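Long-range contacts in sialyltransferase 0160 (Photobacterium damselae, PDB 4R84), which probably transfers N-acetylneuraminic acid from its CMP-activated donor to galactosides in alpha-2,6 linkage, using a GT-B glycosyltransferase fold: residues A[64-69]-A[91-96]; A[132-137]-A[152-157]; A[200-205]-A[231-236]. All blocks are in the same frame, centred on the assembly; numbering follows the deposited sequence.

Contact 1. Residues A[64-69]-A[91-96]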
loop_
_atom_site.group_PDB
_atom_site.type_symbol
_atom_site.label_atom_id
_atom_site.label_comp_id
_atom_site.label_asym_id
_atom_site.label_seq_id
_atom_site.Cartn_x
_atom_site.Cartn_y
_atom_site.Cartn_z
ATOM N N GLN A 64 -0.310 -3.878 42.626
ATOM C CA GLN A 64 -0.667 -4.628 41.423
ATOM C C GLN A 64 -2.025 -5.303 41.598
ATOM O O GLN A 64 -2.249 -5.986 42.593
ATOM C CB GLN A 64 0.403 -5.660 41.102
ATOM C CG GLN A 64 0.140 -6.384 39.789
ATOM C CD GLN A 64 1.190 -7.417 39.495
ATOM O OE1 GLN A 64 2.198 -7.505 40.192
ATOM N NE2 GLN A 64 0.979 -8.190 38.434
ATOM N N THR A 65 -2.941 -5.094 40.654
ATOM C CA THR A 65 -4.309 -5.590 40.823
ATOM C C THR A 65 -4.705 -6.765 39.925
ATOM O O THR A 65 -5.746 -7.380 40.149
ATOM C CB THR A 65 -5.339 -4.453 40.623
ATOM O OG1 THR A 65 -5.234 -3.939 39.292
ATOM C CG2 THR A 65 -5.099 -3.315 41.606
ATOM N N CYS A 66 -3.919 -7.063 38.894
ATOM C CA CYS A 66 -4.133 -8.307 38.146
ATOM C C CYS A 66 -2.856 -8.662 37.390
ATOM O O CYS A 66 -1.923 -7.850 37.287
ATOM C CB CYS A 66 -5.323 -8.244 37.187
ATOM S SG CYS A 66 -4.950 -7.549 35.577
ATOM N N GLY A 67 -2.794 -9.901 36.927
ATOM C CA GLY A 67 -1.613 -10.415 36.262
ATOM C C GLY A 67 -0.730 -11.142 37.263
ATOM O O GLY A 67 -0.825 -10.929 38.473
ATOM N N THR A 68 0.153 -11.990 36.752
ATOM C CA THR A 68 1.168 -12.651 37.570
ATOM C C THR A 68 1.949 -11.651 38.426
ATOM O O THR A 68 2.386 -10.614 37.934
ATOM C CB THR A 68 2.121 -13.443 36.666
ATOM O OG1 THR A 68 1.356 -14.386 35.911
ATOM C CG2 THR A 68 3.160 -14.193 37.473
ATOM N N PRO A 69 2.094 -11.937 39.733
ATOM C CA PRO A 69 2.806 -10.980 40.585
ATOM C C PRO A 69 4.192 -10.614 40.063
ATOM O O PRO A 69 4.990 -11.493 39.745
ATOM C CB PRO A 69 2.912 -11.722 41.929
ATOM C CG PRO A 69 1.722 -12.631 41.928
ATOM C CD PRO A 69 1.551 -13.072 40.499
ATOM N N ASP A 91 0.406 -13.610 25.430
ATOM C CA ASP A 91 0.164 -12.269 25.931
ATOM C C ASP A 91 -0.447 -12.292 27.322
ATOM O O ASP A 91 -1.128 -13.238 27.693
ATOM C CB ASP A 91 -0.772 -11.492 24.996
ATOM C CG ASP A 91 -0.147 -11.198 23.637
ATOM O OD1 ASP A 91 1.032 -11.549 23.409
ATOM O OD2 ASP A 91 -0.843 -10.580 22.795
ATOM N N GLU A 92 -0.122 -11.291 28.123
ATOM C CA GLU A 92 -0.675 -11.233 29.464
ATOM C C GLU A 92 -0.824 -9.795 29.905
ATOM O O GLU A 92 0.058 -8.969 29.649
ATOM C CB GLU A 92 0.223 -12.020 30.431
ATOM C CG GLU A 92 -0.319 -12.072 31.832
ATOM C CD GLU A 92 0.526 -12.925 32.755
ATOM O OE1 GLU A 92 0.228 -12.971 33.966
ATOM O OE2 GLU A 92 1.474 -13.565 32.260
ATOM N N LYS A 93 -1.914 -9.482 30.600
ATOM C CA LYS A 93 -2.083 -8.128 31.078
ATOM C C LYS A 93 -1.740 -8.019 32.555
ATOM O O LYS A 93 -1.941 -8.927 33.362
ATOM C CB LYS A 93 -3.498 -7.599 30.776
ATOM C CG LYS A 93 -4.593 -7.958 31.742
ATOM C CD LYS A 93 -5.924 -7.346 31.259
ATOM C CE LYS A 93 -7.115 -7.946 31.994
ATOM N NZ LYS A 93 -8.377 -7.561 31.333
ATOM N N TYR A 94 -1.133 -6.889 32.859
ATOM C CA TYR A 94 -0.651 -6.548 34.190
ATOM C C TYR A 94 -1.272 -5.217 34.538
ATOM O O TYR A 94 -1.139 -4.266 33.770
ATOM C CB TYR A 94 0.871 -6.459 34.197
ATOM C CG TYR A 94 1.575 -7.759 33.935
ATOM C CD1 TYR A 94 1.698 -8.262 32.655
ATOM C CD2 TYR A 94 2.153 -8.476 34.977
ATOM C CE1 TYR A 94 2.326 -9.448 32.418
ATOM C CE2 TYR A 94 2.793 -9.668 34.747
ATOM C CZ TYR A 94 2.883 -10.148 33.464
ATOM O OH TYR A 94 3.527 -11.337 33.221
ATOM N N CYS A 95 -1.933 -5.145 35.687
ATOM C CA CYS A 95 -2.685 -3.963 36.086
ATOM C C CYS A 95 -2.024 -3.315 37.315
ATOM O O CYS A 95 -1.729 -4.010 38.291
ATOM C CB CYS A 95 -4.096 -4.373 36.455
ATOM S SG CYS A 95 -4.761 -5.589 35.291
ATOM N N PHE A 96 -1.790 -2.003 37.293
ATOM C CA PHE A 96 -1.149 -1.310 38.435
ATOM C C PHE A 96 -1.968 -0.089 38.827
ATOM O O PHE A 96 -2.506 0.606 37.966
ATOM C CB PHE A 96 0.285 -0.904 38.100
ATOM C CG PHE A 96 1.145 -2.057 37.679
ATOM C CD1 PHE A 96 1.792 -2.837 38.621
ATOM C CD2 PHE A 96 1.260 -2.398 36.338
ATOM C CE1 PHE A 96 2.584 -3.915 38.229
ATOM C CE2 PHE A 96 2.042 -3.465 35.947
ATOM C CZ PHE A 96 2.705 -4.227 36.891
HETATM O O HOH W 1 3.315 -15.121 33.685
#
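Cys66 and Cys95 form a disulfide across the antiparallel pairing of strands 59-66 and 92-101, a surface contact in the N-terminal beta domain. SG of Cys66 and SG of Cys95 are 2.0 Å apart, and a torsion of 34° about the S-S bond, far from the usual value near 90°, suggests a strained bridge. Two backbone bonds flank it: Thr65 N gives to Cys95 O and Cys95 N to Cys66 O, leaving Thr65 and Cys66 together opposite Cys95, consistent with a classic beta bulge. Gln64 lies on the other face. Its extended chain, with CG opposite the backbone N (chi1 -175°), runs alongside the Phe96 ring, CG lying 3.8 Å from Phe96 CE1. The amide NE2 then bonds to Cys66 O (3.1 Å) and Thr68 O (2.8 Å), near the edge of the Tyr94 ring, while OE1 takes Ile70 N and Leu71 N. Cys66 O is thus gripped from opposite faces of its plane by Gln64 NE2 and Cys95 N. Beyond Gly67, the carboxylate of Glu92 holds the loop that follows the strand: OE1 accepts from Thr68 N (3.0 Å) and, on its syn lone pair, from Thr68 OG1 (2.7 Å), and a water links OE2 to that hydroxyl. The disulfide and the Glu92 carboxylate close the end of this strand pair, in keeping with the immunoglobulin-like beta sandwich of PKD-related domains.

Contact 2. Residues A[132-137]-A[152-157]. With CSF (cytidine-5'-monophosphate-3-fluoro-N-acetyl-neuraminic acid), chain E.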
loop_
_atom_site.group_PDB
_atom_site.type_symbol
_atom_site.label_atom_id
_atom_site.label_comp_id
_atom_site.label_asym_id
_atom_site.label_seq_id
_atom_site.Cartn_x
_atom_site.Cartn_y
_atom_site.Cartn_z
ATOM N N LEU A 132 3.537 2.295 -2.699
ATOM C CA LEU A 132 3.181 3.637 -2.258
ATOM C C LEU A 132 2.188 3.592 -1.089
ATOM O O LEU A 132 2.324 4.343 -0.124
ATOM C CB LEU A 132 2.606 4.455 -3.421
ATOM C CG LEU A 132 3.594 4.750 -4.561
ATOM C CD1 LEU A 132 2.851 5.357 -5.747
ATOM C CD2 LEU A 132 4.667 5.709 -4.094
ATOM N N GLN A 133 1.205 2.705 -1.171
ATOM C CA GLN A 133 0.249 2.515 -0.075
ATOM C C GLN A 133 0.970 2.033 1.168
ATOM O O GLN A 133 0.711 2.499 2.276
ATOM C CB GLN A 133 -0.816 1.499 -0.457
ATOM C CG GLN A 133 -1.795 2.013 -1.499
ATOM C CD GLN A 133 -2.943 2.811 -0.904
ATOM O OE1 GLN A 133 -3.375 2.565 0.226
ATOM N NE2 GLN A 133 -3.456 3.770 -1.674
ATOM N N GLN A 134 1.885 1.101 0.962
ATOM C CA GLN A 134 2.650 0.535 2.066
ATOM C C GLN A 134 3.537 1.597 2.699
ATOM O O GLN A 134 3.697 1.622 3.915
ATOM C CB GLN A 134 3.468 -0.653 1.565
ATOM C CG GLN A 134 2.596 -1.879 1.225
ATOM C CD GLN A 134 3.342 -2.903 0.406
ATOM O OE1 GLN A 134 4.567 -2.921 0.395
ATOM N NE2 GLN A 134 2.601 -3.749 -0.313
ATOM N N LEU A 135 4.112 2.485 1.886
ATOM C CA LEU A 135 4.978 3.525 2.427
ATOM C C LEU A 135 4.194 4.452 3.358
ATOM O O LEU A 135 4.697 4.843 4.416
ATOM C CB LEU A 135 5.636 4.338 1.312
ATOM C CG LEU A 135 6.532 5.479 1.781
ATOM C CD1 LEU A 135 7.630 4.986 2.744
ATOM C CD2 LEU A 135 7.152 6.150 0.553
ATOM N N ILE A 136 2.973 4.807 2.974
ATOM C CA ILE A 136 2.139 5.625 3.852
ATOM C C ILE A 136 1.888 4.891 5.161
ATOM O O ILE A 136 2.022 5.462 6.254
ATOM C CB ILE A 136 0.783 5.958 3.207
ATOM C CG1 ILE A 136 0.978 6.770 1.922
ATOM C CG2 ILE A 136 -0.118 6.676 4.236
ATOM C CD1 ILE A 136 1.338 8.204 2.150
ATOM N N HIS A 137 1.588 3.602 5.057
ATOM C CA HIS A 137 1.316 2.822 6.257
ATOM C C HIS A 137 2.539 2.772 7.177
ATOM O O HIS A 137 2.412 2.900 8.408
ATOM C CB HIS A 137 0.886 1.402 5.896
ATOM C CG HIS A 137 0.686 0.532 7.097
ATOM N ND1 HIS A 137 -0.479 0.543 7.834
ATOM C CD2 HIS A 137 1.525 -0.327 7.726
ATOM C CE1 HIS A 137 -0.361 -0.301 8.847
ATOM N NE2 HIS A 137 0.846 -0.840 8.803
ATOM N N VAL A 152 11.905 -4.651 4.047
ATOM C CA VAL A 152 11.275 -4.074 2.850
ATOM C C VAL A 152 11.999 -4.466 1.566
ATOM O O VAL A 152 13.198 -4.217 1.409
ATOM C CB VAL A 152 11.208 -2.532 2.931
ATOM C CG1 VAL A 152 10.577 -1.964 1.639
ATOM C CG2 VAL A 152 10.379 -2.050 4.148
ATOM N N SER A 153 11.242 -5.051 0.637
ATOM C CA SER A 153 11.747 -5.392 -0.694
ATOM C C SER A 153 10.845 -4.807 -1.745
ATOM O O SER A 153 9.834 -5.415 -2.094
ATOM C CB SER A 153 11.823 -6.909 -0.872
ATOM O OG SER A 153 12.865 -7.434 -0.065
ATOM N N TRP A 154 11.221 -3.627 -2.235
ATOM C CA TRP A 154 10.457 -2.887 -3.230
ATOM C C TRP A 154 11.306 -2.670 -4.467
ATOM O O TRP A 154 12.449 -2.245 -4.365
ATOM C CB TRP A 154 10.036 -1.525 -2.702
ATOM C CG TRP A 154 8.975 -1.507 -1.667
ATOM C CD1 TRP A 154 8.023 -2.452 -1.431
ATOM C CD2 TRP A 154 8.765 -0.463 -0.718
ATOM N NE1 TRP A 154 7.225 -2.046 -0.371
ATOM C CE2 TRP A 154 7.665 -0.830 0.079
ATOM C CE3 TRP A 154 9.424 0.746 -0.445
ATOM C CZ2 TRP A 154 7.189 -0.026 1.119
ATOM C CZ3 TRP A 154 8.948 1.550 0.587
ATOM C CH2 TRP A 154 7.842 1.157 1.358
ATOM N N LYS A 155 10.744 -2.916 -5.639
ATOM C CA LYS A 155 11.535 -2.767 -6.854
ATOM C C LYS A 155 11.586 -1.325 -7.346
ATOM O O LYS A 155 12.602 -0.895 -7.898
ATOM C CB LYS A 155 10.975 -3.684 -7.950
ATOM C CG LYS A 155 11.929 -3.870 -9.130
ATOM C CD LYS A 155 11.579 -5.131 -9.915
ATOM C CE LYS A 155 12.386 -5.231 -11.207
ATOM N NZ LYS A 155 11.982 -4.146 -12.175
ATOM N N ARG A 156 10.505 -0.575 -7.139
ATOM C CA ARG A 156 10.380 0.749 -7.760
ATOM C C ARG A 156 10.581 1.892 -6.763
ATOM O O ARG A 156 11.123 2.937 -7.104
ATOM C CB ARG A 156 9.029 0.890 -8.460
ATOM C CG ARG A 156 8.824 -0.040 -9.668
ATOM C CD ARG A 156 7.838 0.573 -10.663
ATOM N NE ARG A 156 8.325 1.872 -11.117
ATOM C CZ ARG A 156 7.579 2.778 -11.742
ATOM N NH1 ARG A 156 6.296 2.529 -11.976
ATOM N NH2 ARG A 156 8.116 3.937 -12.117
ATOM N N VAL A 157 10.104 1.713 -5.542
ATOM C CA VAL A 157 10.312 2.720 -4.508
ATOM C C VAL A 157 11.621 2.492 -3.756
ATOM O O VAL A 157 11.851 1.420 -3.171
ATOM C CB VAL A 157 9.144 2.744 -3.523
ATOM C CG1 VAL A 157 9.423 3.740 -2.393
ATOM C CG2 VAL A 157 7.867 3.098 -4.250
HETATM C C5A CSF E . 2.000 -3.373 -20.382
HETATM C C4A CSF E . 2.614 -3.572 -19.002
HETATM C C2A CSF E . 3.708 -1.301 -19.227
HETATM O O6A CSF E . 3.038 -1.200 -20.498
HETATM C C6A CSF E . 1.791 -1.879 -20.594
HETATM C C3A CSF E . 3.920 -2.781 -18.863
HETATM O O4A CSF E . 2.855 -4.972 -18.803
HETATM N N5A CSF E . 0.729 -4.057 -20.450
HETATM C C7A CSF E . 1.249 -1.631 -21.988
HETATM C C8A CSF E . 1.023 -0.146 -22.206
HETATM C C9A CSF E . 0.286 0.090 -23.519
HETATM O O9A CSF E . 0.070 1.495 -23.645
HETATM O O8A CSF E . 0.210 0.338 -21.137
HETATM O O7A CSF E . 2.197 -2.090 -22.953
HETATM C C1A CSF E . 5.050 -0.607 -19.330
HETATM O OBA CSF E . 5.742 -0.489 -18.300
HETATM O OAA CSF E . 5.444 -0.179 -20.441
HETATM O O1A CSF E . 2.978 -0.706 -18.152
HETATM O O2A CSF E . 0.936 0.490 -17.376
HETATM N N1 CSF E . 4.064 5.314 -15.916
HETATM C C2 CSF E . 4.192 6.674 -15.592
HETATM N N3 CSF E . 3.986 7.614 -16.541
HETATM C C4 CSF E . 3.650 7.232 -17.792
HETATM C C5 CSF E . 3.532 5.883 -18.128
HETATM C C6 CSF E . 3.757 4.917 -17.154
HETATM C "C3'" CSF E . 2.567 2.859 -14.454
HETATM C "C2'" CSF E . 3.174 4.132 -13.928
HETATM C "C1'" CSF E . 4.348 4.331 -14.859
HETATM O "O4'" CSF E . 4.653 3.059 -15.436
HETATM C "C4'" CSF E . 3.796 2.077 -14.857
HETATM P PA CSF E . 2.234 0.732 -18.106
HETATM O "O5'" CSF E . 3.069 1.605 -17.076
HETATM C "C5'" CSF E . 3.512 0.993 -15.874
HETATM O "O3'" CSF E . 1.763 2.216 -13.473
HETATM O "O2'" CSF E . 3.715 3.921 -12.617
HETATM N N4 CSF E . 3.442 8.173 -18.745
HETATM O O2 CSF E . 4.502 6.998 -14.414
HETATM O O3A CSF E . 2.257 1.451 -19.428
HETATM C C10 CSF E . 0.413 -4.917 -21.423
HETATM O O10 CSF E . 1.211 -5.262 -22.283
HETATM C C11 CSF E . -1.004 -5.419 -21.403
HETATM F F3A CSF E . 4.881 -3.299 -19.700
#
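Gln134 OE1 accepts the indole N-H of Trp154 over 2.9 Å from NE1, with 156° at the hydrogen. The oxygen lies near the plane of the indole at its edge, whereas NE1 is tilted 23° from the carbonyl plane. An extended glutamine chain carries the carbonyl from the helix toward the indole, its CB resting 3.8 Å from Trp154 CZ2. The far end of the indole reaches Leu135, which crosses it at about a right angle with CB 3.9 Å from Trp154 CH2. Within its own strand, Val152 CG1 lies over the centre of one ring face, 3.3 Å above the plane. These residues seat helix 129-144 on strand 149-154 in the beta-alpha-beta crossover that starts from strand 106-125, part of the Rossmann-like N-terminal half of the GT-B fold. Past the strand end, Val157 CG2 meets Leu132 CD2 at 4.1 Å. Leu132 also touches Glu434 and Val435 of helix 434-438. From the same loop, Arg156 bends at chi3 (58°) and presents NH1 to the ribose hydroxyl O2' of the bound donor analogue (3.0 Å), which lies at the edge of the guanidinium; Glu434 and Lys405 are among the other residues that bond this ligand.

Contact 3. Residues A[200-205]-A[231-236]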
loop_
_atom_site.group_PDB
_atom_site.type_symbol
_atom_site.label_atom_id
_atom_site.label_comp_id
_atom_site.label_asym_id
_atom_site.label_seq_id
_atom_site.Cartn_x
_atom_site.Cartn_y
_atom_site.Cartn_z
ATOM N N GLU A 200 3.478 -9.511 10.184
ATOM C CA GLU A 200 2.475 -8.876 9.328
ATOM C C GLU A 200 3.018 -8.807 7.912
ATOM O O GLU A 200 4.131 -8.318 7.716
ATOM C CB GLU A 200 2.145 -7.473 9.812
ATOM C CG GLU A 200 1.368 -7.413 11.119
ATOM C CD GLU A 200 1.252 -6.002 11.664
ATOM O OE1 GLU A 200 1.751 -5.045 11.030
ATOM O OE2 GLU A 200 0.675 -5.845 12.755
ATOM N N PHE A 201 2.235 -9.265 6.927
ATOM C CA PHE A 201 2.656 -9.232 5.529
ATOM C C PHE A 201 1.938 -8.129 4.770
ATOM O O PHE A 201 0.769 -7.866 5.033
ATOM C CB PHE A 201 2.366 -10.557 4.829
ATOM C CG PHE A 201 3.267 -11.678 5.239
ATOM C CD1 PHE A 201 4.649 -11.575 5.088
ATOM C CD2 PHE A 201 2.728 -12.871 5.694
ATOM C CE1 PHE A 201 5.477 -12.638 5.443
ATOM C CE2 PHE A 201 3.555 -13.938 6.042
ATOM C CZ PHE A 201 4.930 -13.815 5.907
ATOM N N TYR A 202 2.652 -7.493 3.846
ATOM C CA TYR A 202 2.085 -6.477 2.957
ATOM C C TYR A 202 2.617 -6.727 1.573
ATOM O O TYR A 202 3.829 -6.647 1.363
ATOM C CB TYR A 202 2.478 -5.066 3.401
ATOM C CG TYR A 202 2.108 -4.737 4.827
ATOM C CD1 TYR A 202 2.888 -5.189 5.894
ATOM C CD2 TYR A 202 0.995 -3.955 5.106
ATOM C CE1 TYR A 202 2.553 -4.884 7.210
ATOM C CE2 TYR A 202 0.654 -3.636 6.424
ATOM C CZ TYR A 202 1.436 -4.115 7.463
ATOM O OH TYR A 202 1.115 -3.808 8.776
ATOM N N THR A 203 1.746 -7.034 0.620
ATOM C CA THR A 203 2.272 -7.309 -0.709
ATOM C C THR A 203 1.210 -7.072 -1.770
ATOM O O THR A 203 0.139 -6.530 -1.491
ATOM C CB THR A 203 2.852 -8.743 -0.799
ATOM O OG1 THR A 203 3.614 -8.878 -2.008
ATOM C CG2 THR A 203 1.764 -9.814 -0.752
ATOM N N ASN A 204 1.579 -7.439 -2.992
ATOM C CA ASN A 204 0.822 -7.241 -4.218
ATOM C C ASN A 204 -0.201 -8.360 -4.399
ATOM O O ASN A 204 0.142 -9.532 -4.297
ATOM C CB ASN A 204 1.853 -7.190 -5.364
ATOM C CG ASN A 204 1.261 -6.922 -6.714
ATOM O OD1 ASN A 204 0.322 -7.577 -7.137
ATOM N ND2 ASN A 204 1.863 -5.980 -7.436
ATOM N N THR A 205 -1.468 -8.007 -4.616
ATOM C CA THR A 205 -2.513 -9.034 -4.676
ATOM C C THR A 205 -2.262 -10.061 -5.790
ATOM O O THR A 205 -2.371 -11.264 -5.559
ATOM C CB THR A 205 -3.899 -8.409 -4.885
ATOM O OG1 THR A 205 -4.168 -7.505 -3.814
ATOM C CG2 THR A 205 -4.971 -9.488 -4.917
ATOM N N SER A 231 -1.970 -7.943 4.316
ATOM C CA SER A 231 -2.629 -6.851 3.576
ATOM C C SER A 231 -2.208 -6.974 2.128
ATOM O O SER A 231 -1.013 -6.904 1.828
ATOM C CB SER A 231 -2.255 -5.468 4.121
ATOM O OG SER A 231 -2.726 -5.262 5.453
ATOM N N LEU A 232 -3.187 -7.130 1.235
ATOM C CA LEU A 232 -2.915 -7.306 -0.185
ATOM C C LEU A 232 -3.433 -6.100 -0.949
ATOM O O LEU A 232 -4.531 -5.620 -0.677
ATOM C CB LEU A 232 -3.570 -8.597 -0.698
ATOM C CG LEU A 232 -3.157 -9.859 0.062
ATOM C CD1 LEU A 232 -3.875 -11.074 -0.498
ATOM C CD2 LEU A 232 -1.641 -10.087 0.016
ATOM N N TYR A 233 -2.618 -5.584 -1.866
ATOM C CA TYR A 233 -2.969 -4.386 -2.627
ATOM C C TYR A 233 -2.966 -4.667 -4.119
ATOM O O TYR A 233 -2.007 -5.228 -4.647
ATOM C CB TYR A 233 -1.981 -3.245 -2.340
ATOM C CG TYR A 233 -1.873 -2.871 -0.870
ATOM C CD1 TYR A 233 -1.099 -3.638 0.003
ATOM C CD2 TYR A 233 -2.531 -1.759 -0.360
ATOM C CE1 TYR A 233 -0.982 -3.302 1.349
ATOM C CE2 TYR A 233 -2.426 -1.417 1.003
ATOM C CZ TYR A 233 -1.659 -2.197 1.837
ATOM O OH TYR A 233 -1.549 -1.871 3.169
ATOM N N ASP A 234 -4.023 -4.262 -4.812
ATOM C CA ASP A 234 -3.985 -4.269 -6.277
ATOM C C ASP A 234 -2.820 -3.452 -6.781
ATOM O O ASP A 234 -2.530 -2.404 -6.218
ATOM C CB ASP A 234 -5.254 -3.658 -6.871
ATOM C CG ASP A 234 -6.463 -4.530 -6.708
ATOM O OD1 ASP A 234 -6.314 -5.760 -6.579
ATOM O OD2 ASP A 234 -7.577 -3.961 -6.723
ATOM N N ASP A 235 -2.168 -3.882 -7.857
ATOM C CA ASP A 235 -1.139 -3.006 -8.417
ATOM C C ASP A 235 -1.645 -2.171 -9.585
ATOM O O ASP A 235 -0.983 -1.231 -10.006
ATOM C CB ASP A 235 0.118 -3.776 -8.804
ATOM C CG ASP A 235 -0.116 -4.825 -9.838
ATOM O OD1 ASP A 235 -1.268 -5.019 -10.258
ATOM O OD2 ASP A 235 0.888 -5.462 -10.229
ATOM N N GLY A 236 -2.795 -2.532 -10.135
ATOM C CA GLY A 236 -3.369 -1.747 -11.207
ATOM C C GLY A 236 -4.423 -2.471 -12.008
ATOM O O GLY A 236 -5.220 -3.217 -11.471
HETATM O O HOH W 2 -0.656 -6.759 7.208
HETATM O O HOH W 3 -6.644 -6.659 -3.451
#
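Ser231 N and Phe201 O, 2.8 Å apart, begin four backbone hydrogen bonds that join the parallel strands 197-204 and 225-233. Thr203 uses both its backbone groups, N giving to Ser231 O and O accepting from Tyr233 N (2.9 Å). Thr205 N closes the series on Tyr233 O. Phe201 O accepts a second hydrogen bond, from a water that also meets Ser231 OG, and this water lies over a face of the Tyr202 ring. On that side of the sheet Tyr202 and Tyr233 run side by side, Tyr233 OH at the edge of the Tyr202 ring, 3.8 Å from CD2; Tyr202 OH donates a hydrogen bond to Glu200 OE1 (2.6 Å). On the other side Thr203 CG2 packs 3.5 Å from Leu232 CD2, and the buried hydroxyl of Thr203 is met by Ile124 O and Asn211 ND2. At the strand ends Asn204 ND2 gives a nearly straight bond to Asp235 OD2 (3.0 Å, 178°), leaving in its amide plane but landing above the carboxylate, the two planes 85° apart. Asp125 OD1 accepts from the same nitrogen. Thr205 OG1 pairs with a water (2.6 Å) that also makes a longer bond to Asp234 OD1, while Asp234 OD2 receives Tyr240 OH and Leu295 N. With two carboxylates drawing on one amide nitrogen, the rotation of Asn204 is fixed, and Asp235, whose side chain lies about 8 Å from the bound donor analogue, is tied to the C-terminal end of strand 197-204.

Contacts 2 and 3 are buried near the centre of the chain and touch: residues of helix 129-144 from contact 2 rest on the sheet of contact 3, Gln133 CB reaching within 3.6 Å of Tyr233 CE2. Their centres are about 10 Å apart, and strand 106-125 pairs with a strand of each, 149-154 and 197-204. Contact 1 is a surface contact whose centre lies about 37 Å or more from either, yet its strand 92-101 also pairs with the long strand 106-125. Chemistry follows place: 64-69 with 91-96 relies on a covalent bridge and a carboxylate holding the loop after the strand, 132-137 with 152-157 on apolar packing round a single indole-to-amide hydrogen bond, and 200-205 with 231-236 on parallel backbone pairing with bonded polar ends.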